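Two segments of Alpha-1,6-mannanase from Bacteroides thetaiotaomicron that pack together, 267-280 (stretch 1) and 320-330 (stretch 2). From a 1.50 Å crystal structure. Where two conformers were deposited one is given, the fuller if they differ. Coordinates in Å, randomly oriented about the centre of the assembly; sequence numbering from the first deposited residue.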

# COMPACT_ATOMS: atom_id res chain seq x y z
N ALA A 267 10.61 -0.69 -4.08
CA ALA A 267 10.55 -1.28 -5.44
C ALA A 267 9.11 -1.45 -5.94
O ALA A 267 8.77 -1.02 -7.04
N GLY A 268 8.26 -2.05 -5.10
CA GLY A 268 6.92 -2.42 -5.55
C GLY A 268 6.06 -1.23 -5.93
O GLY A 268 5.42 -1.23 -6.96
N PHE A 269 6.02 -0.19 -5.09
CA PHE A 269 5.21 0.95 -5.44
C PHE A 269 5.77 1.71 -6.66
O PHE A 269 4.99 2.27 -7.41
N MET A 270 7.09 1.67 -6.89
CA MET A 270 7.65 2.21 -8.13
C MET A 270 7.24 1.38 -9.35
O MET A 270 6.83 1.95 -10.35
N ILE A 271 7.26 0.06 -9.22
CA ILE A 271 6.82 -0.82 -10.29
C ILE A 271 5.35 -0.49 -10.66
O ILE A 271 5.02 -0.32 -11.84
N ARG A 272 4.47 -0.44 -9.67
CA ARG A 272 3.07 -0.18 -9.96
C ARG A 272 2.91 1.17 -10.68
O ARG A 272 2.12 1.32 -11.63
N SER A 273 3.67 2.17 -10.22
CA SER A 273 3.65 3.50 -10.84
C SER A 273 4.11 3.44 -12.28
O SER A 273 3.45 3.98 -13.18
N TRP A 274 5.25 2.79 -12.50
CA TRP A 274 5.80 2.71 -13.84
C TRP A 274 4.88 2.01 -14.81
O TRP A 274 4.80 2.40 -15.99
N LEU A 275 4.16 0.98 -14.35
CA LEU A 275 3.21 0.30 -15.24
C LEU A 275 2.10 1.24 -15.66
O LEU A 275 1.67 1.20 -16.82
N LYS A 276 1.62 2.09 -14.76
CA LYS A 276 0.60 3.08 -15.15
C LYS A 276 1.17 4.14 -16.08
O LYS A 276 0.49 4.59 -17.00
N MET A 277 2.43 4.53 -15.84
CA MET A 277 3.07 5.53 -16.70
C MET A 277 3.27 4.97 -18.09
O MET A 277 3.10 5.69 -19.07
N TYR A 278 3.57 3.68 -18.17
CA TYR A 278 3.64 3.01 -19.46
C TYR A 278 2.32 3.06 -20.21
O TYR A 278 2.28 3.42 -21.39
N GLN A 279 1.23 2.73 -19.53
CA GLN A 279 -0.10 2.78 -20.17
C GLN A 279 -0.46 4.20 -20.63
O GLN A 279 -1.04 4.38 -21.71
N ALA A 280 -0.09 5.20 -19.84
CA ALA A 280 -0.42 6.59 -20.15
C ALA A 280 0.39 7.19 -21.31
O ALA A 280 -0.13 7.97 -22.11
N ILE A 320 3.47 -8.62 -4.49
CA ILE A 320 2.31 -9.38 -4.94
C ILE A 320 1.37 -8.50 -5.76
O ILE A 320 0.90 -8.92 -6.83
N ASP A 321 1.13 -7.26 -5.31
CA ASP A 321 0.29 -6.36 -6.11
C ASP A 321 0.95 -6.05 -7.47
O ASP A 321 0.23 -5.86 -8.46
N SER A 322 2.29 -6.00 -7.52
CA SER A 322 3.04 -5.83 -8.77
C SER A 322 2.77 -6.99 -9.72
O SER A 322 2.57 -6.78 -10.92
N TRP A 323 2.80 -8.21 -9.19
CA TRP A 323 2.46 -9.38 -9.99
C TRP A 323 1.03 -9.27 -10.58
O TRP A 323 0.83 -9.59 -11.76
N PHE A 324 0.05 -8.89 -9.77
CA PHE A 324 -1.30 -8.71 -10.27
C PHE A 324 -1.32 -7.66 -11.38
O PHE A 324 -2.00 -7.86 -12.39
N ASP A 325 -0.60 -6.54 -11.20
CA ASP A 325 -0.56 -5.52 -12.22
C ASP A 325 0.09 -6.04 -13.50
O ASP A 325 -0.35 -5.69 -14.60
N MET A 326 1.12 -6.87 -13.36
CA MET A 326 1.76 -7.46 -14.53
C MET A 326 0.78 -8.35 -15.31
O MET A 326 0.76 -8.31 -16.52
N TYR A 327 -0.05 -9.10 -14.59
CA TYR A 327 -1.04 -9.95 -15.24
C TYR A 327 -2.02 -9.05 -15.97
O TYR A 327 -2.36 -9.33 -17.11
N ASP A 328 -2.48 -7.98 -15.32
CA ASP A 328 -3.35 -7.00 -16.00
C ASP A 328 -2.71 -6.44 -17.30
O ASP A 328 -3.40 -6.13 -18.28
N THR A 329 -1.38 -6.32 -17.29
CA THR A 329 -0.62 -5.75 -18.39
C THR A 329 -0.44 -6.72 -19.57
O THR A 329 -0.67 -6.33 -20.71
N ASP A 330 -0.00 -7.95 -19.28
CA ASP A 330 0.38 -8.89 -20.34
C ASP A 330 -0.43 -10.19 -20.41
O ASP A 330 -0.26 -10.98 -21.36

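Two helices of the mannanase, 267-280 and 320-330, run side by side in nearly the same direction. Their axes approach to 9.0 Å and cross at 19°. The contact buries 480 Å² in total, and Leu-275 and Arg-272 cover the most surface. The closest pair of CA atoms is Arg-272 CA and Ser-322 CA, at 5.8 Å.

Leu-275 points toward the second helix. Its chi1 is m and its chi2 is t. This places Leu-275 CD1 3.6 Å from Asp-325 CB, so the leucine packs on the aliphatic base of an acidic side chain. Leu-275 CD2 lies 3.9 Å from Met-326 CE, an apolar contact. Met-326 starts out sideways, but its m, m, t chain brings the methyl back to the leucine. Leu-275 CD2 is also 4.2 Å from Thr-329 OG1.

Arg-272 leaves its helix sideways, and its end comes nearer to the partner. Its first three chi angles are m, t and p. The guanidinium meets Asp-325, whose CA-to-CB bond points toward the first helix and whose chi1 is m, and the two form a salt bridge. Arg-272 NE donates to Asp-325 OD2 at 2.7 Å, with a nearly straight angle of 172°. Arg-272 NH2 donates to Asp-325 OD1 at 3.0 Å. The carboxylate thus lies at the guanidinium edge, where N-H groups can point at it. A further bond from Arg-272 NH2 to Asp-325 OD2, 3.4 Å, is weak.

Asp-321 sits differently. Its CB lies over one face of the guanidinium. Arg-272 NH1 and Asp-321 OD2 are 3.8 Å apart, a long salt bridge of charges without a direct hydrogen bond. Water 1 joins the same two atoms, accepting from Arg-272 NH1 and donating to Asp-321 OD2, both at 2.8 Å. Water 2 donates to Arg-272 O and to Asp-325 OD2.

Ser-322, chi1 m, fills the close part of the interface. Ser-322 OG is 3.4 Å from Gly-268 O, 3.7 Å from Ile-271 CG2 and 3.8 Å from Arg-272 CG. Gly-268 has no side chain, and an ideal CB there would lie 3.8 Å from Ser-322 OG.

Farther along the two stretches, two more waters bridge the helices. Gln-279 and Thr-329 both point toward the opposing helix, and Gln-279 OE1 is 4.1 Å from Thr-329 CG2. Thr-329 OG1 donates to Asp-325 O within its own helix, at 2.8 Å. Water 3 donates to Leu-275 O, Gln-279 OE1 and Thr-329 OG1. Water 4 links Gln-279 OE1 to Thr-329 O.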

# COMPACT_ATOMS: atom_id res chain seq x y z
CB ALA A 267 11.31 -2.60 -5.50
CB PHE A 269 5.03 1.92 -4.28
CG PHE A 269 3.94 1.52 -3.29
CD1 PHE A 269 2.60 1.67 -3.63
CD2 PHE A 269 4.26 1.11 -2.01
CE1 PHE A 269 1.60 1.36 -2.74
CE2 PHE A 269 3.25 0.81 -1.10
CZ PHE A 269 1.94 0.95 -1.48
CB MET A 270 9.17 2.38 -8.07
CG MET A 270 9.66 3.45 -7.07
SD MET A 270 9.10 5.14 -7.38
CE MET A 270 10.14 5.50 -8.79
CB ILE A 271 6.99 -2.30 -9.90
CG1 ILE A 271 8.47 -2.67 -9.83
CG2 ILE A 271 6.28 -3.22 -10.90
CD1 ILE A 271 8.70 -3.91 -8.95
CB ARG A 272 2.24 -0.21 -8.69
CG ARG A 272 2.26 -1.54 -7.97
CD ARG A 272 1.13 -1.64 -6.96
NE ARG A 272 -0.10 -1.83 -7.71
CZ ARG A 272 -1.33 -1.58 -7.29
NH1 ARG A 272 -1.57 -1.13 -6.06
NH2 ARG A 272 -2.34 -1.81 -8.12
CB SER A 273 4.50 4.47 -10.03
OG SER A 273 3.97 4.68 -8.73
CB TRP A 274 7.16 2.03 -13.83
CG TRP A 274 8.27 2.81 -13.18
CD1 TRP A 274 8.48 4.16 -13.24
CD2 TRP A 274 9.35 2.26 -12.40
NE1 TRP A 274 9.62 4.48 -12.54
CE2 TRP A 274 10.17 3.34 -12.01
CE3 TRP A 274 9.69 0.97 -11.98
CZ2 TRP A 274 11.33 3.17 -11.24
CZ3 TRP A 274 10.82 0.80 -11.21
CH2 TRP A 274 11.64 1.89 -10.84
CB LEU A 275 2.67 -0.99 -14.59
CG LEU A 275 3.73 -2.10 -14.41
CD1 LEU A 275 3.12 -3.24 -13.64
CD2 LEU A 275 4.29 -2.59 -15.74
CB LYS A 276 -0.08 3.73 -13.95
CG LYS A 276 -0.84 2.72 -13.11
CD LYS A 276 -1.89 3.36 -12.21
CE LYS A 276 -3.18 3.64 -12.98
NZ LYS A 276 -3.88 2.37 -13.32
CB MET A 277 4.38 6.01 -16.10
CG MET A 277 4.16 6.73 -14.77
SD MET A 277 5.63 7.16 -13.86
CE MET A 277 6.10 8.65 -14.77
CB TYR A 278 4.06 1.56 -19.27
CG TYR A 278 4.00 0.75 -20.54
CD1 TYR A 278 4.73 1.12 -21.66
CD2 TYR A 278 3.21 -0.40 -20.61
CE1 TYR A 278 4.67 0.38 -22.83
CE2 TYR A 278 3.16 -1.15 -21.77
CZ TYR A 278 3.88 -0.75 -22.87
OH TYR A 278 3.84 -1.51 -24.02
CB GLN A 279 -1.18 2.24 -19.23
CG GLN A 279 -1.02 0.76 -18.91
CD GLN A 279 -1.01 -0.17 -20.14
OE1 GLN A 279 -0.40 -1.25 -20.12
NE2 GLN A 279 -1.68 0.24 -21.21
CB ALA A 280 -0.27 7.46 -18.91
CB ILE A 320 1.58 -10.05 -3.76
CG1 ILE A 320 2.54 -10.93 -2.96
CG2 ILE A 320 0.39 -10.85 -4.27
CD1 ILE A 320 1.90 -11.66 -1.77
CB ASP A 321 0.01 -5.03 -5.36
CG ASP A 321 -1.27 -5.07 -4.56
OD1 ASP A 321 -2.08 -6.00 -4.81
OD2 ASP A 321 -1.48 -4.17 -3.72
CB SER A 322 4.56 -5.63 -8.50
OG SER A 322 4.77 -4.42 -7.75
CB TRP A 323 2.65 -10.67 -9.22
CG TRP A 323 4.01 -11.00 -8.92
CD1 TRP A 323 5.13 -10.72 -9.67
CD2 TRP A 323 4.45 -11.74 -7.79
NE1 TRP A 323 6.24 -11.25 -9.06
CE2 TRP A 323 5.86 -11.91 -7.92
CE3 TRP A 323 3.79 -12.32 -6.71
CZ2 TRP A 323 6.63 -12.57 -6.94
CZ3 TRP A 323 4.56 -13.01 -5.74
CH2 TRP A 323 5.96 -13.12 -5.87
CB PHE A 324 -2.26 -8.36 -9.14
CG PHE A 324 -2.55 -9.50 -8.17
CD1 PHE A 324 -2.95 -10.76 -8.65
CD2 PHE A 324 -2.47 -9.31 -6.78
CE1 PHE A 324 -3.26 -11.79 -7.77
CE2 PHE A 324 -2.82 -10.32 -5.90
CZ PHE A 324 -3.19 -11.57 -6.39
CB ASP A 325 0.22 -4.28 -11.80
CG ASP A 325 -0.49 -3.43 -10.79
OD1 ASP A 325 -1.71 -3.63 -10.47
OD2 ASP A 325 0.20 -2.54 -10.27
CB MET A 326 3.02 -8.26 -14.17
CG MET A 326 4.24 -7.40 -13.94
SD MET A 326 4.70 -6.43 -15.40
CE MET A 326 6.28 -5.79 -14.88
CB TYR A 327 -1.76 -10.88 -14.25
CG TYR A 327 -2.91 -11.59 -14.90
CD1 TYR A 327 -2.69 -12.69 -15.71
CD2 TYR A 327 -4.23 -11.07 -14.83
CE1 TYR A 327 -3.75 -13.32 -16.35
CE2 TYR A 327 -5.30 -11.68 -15.48
CZ TYR A 327 -5.04 -12.81 -16.24
OH TYR A 327 -6.06 -13.46 -16.90
CB ASP A 328 -3.67 -5.81 -15.09
CG ASP A 328 -4.47 -6.18 -13.87
OD1 ASP A 328 -5.08 -7.27 -13.85
OD2 ASP A 328 -4.50 -5.35 -12.92
CB THR A 329 0.76 -5.25 -17.90
OG1 THR A 329 0.56 -4.26 -16.88
CG2 THR A 329 1.59 -4.64 -19.02
CB ASP A 330 1.89 -9.15 -20.31
CG ASP A 330 2.35 -9.98 -19.12
OD1 ASP A 330 1.52 -10.59 -18.42
OD2 ASP A 330 3.58 -10.02 -18.91
O HOH W 1 -0.05 -1.81 -3.81
O HOH W 2 -0.12 -0.36 -11.76
O HOH W 3 0.59 -1.63 -17.49
O HOH W 4 -0.61 -3.58 -21.91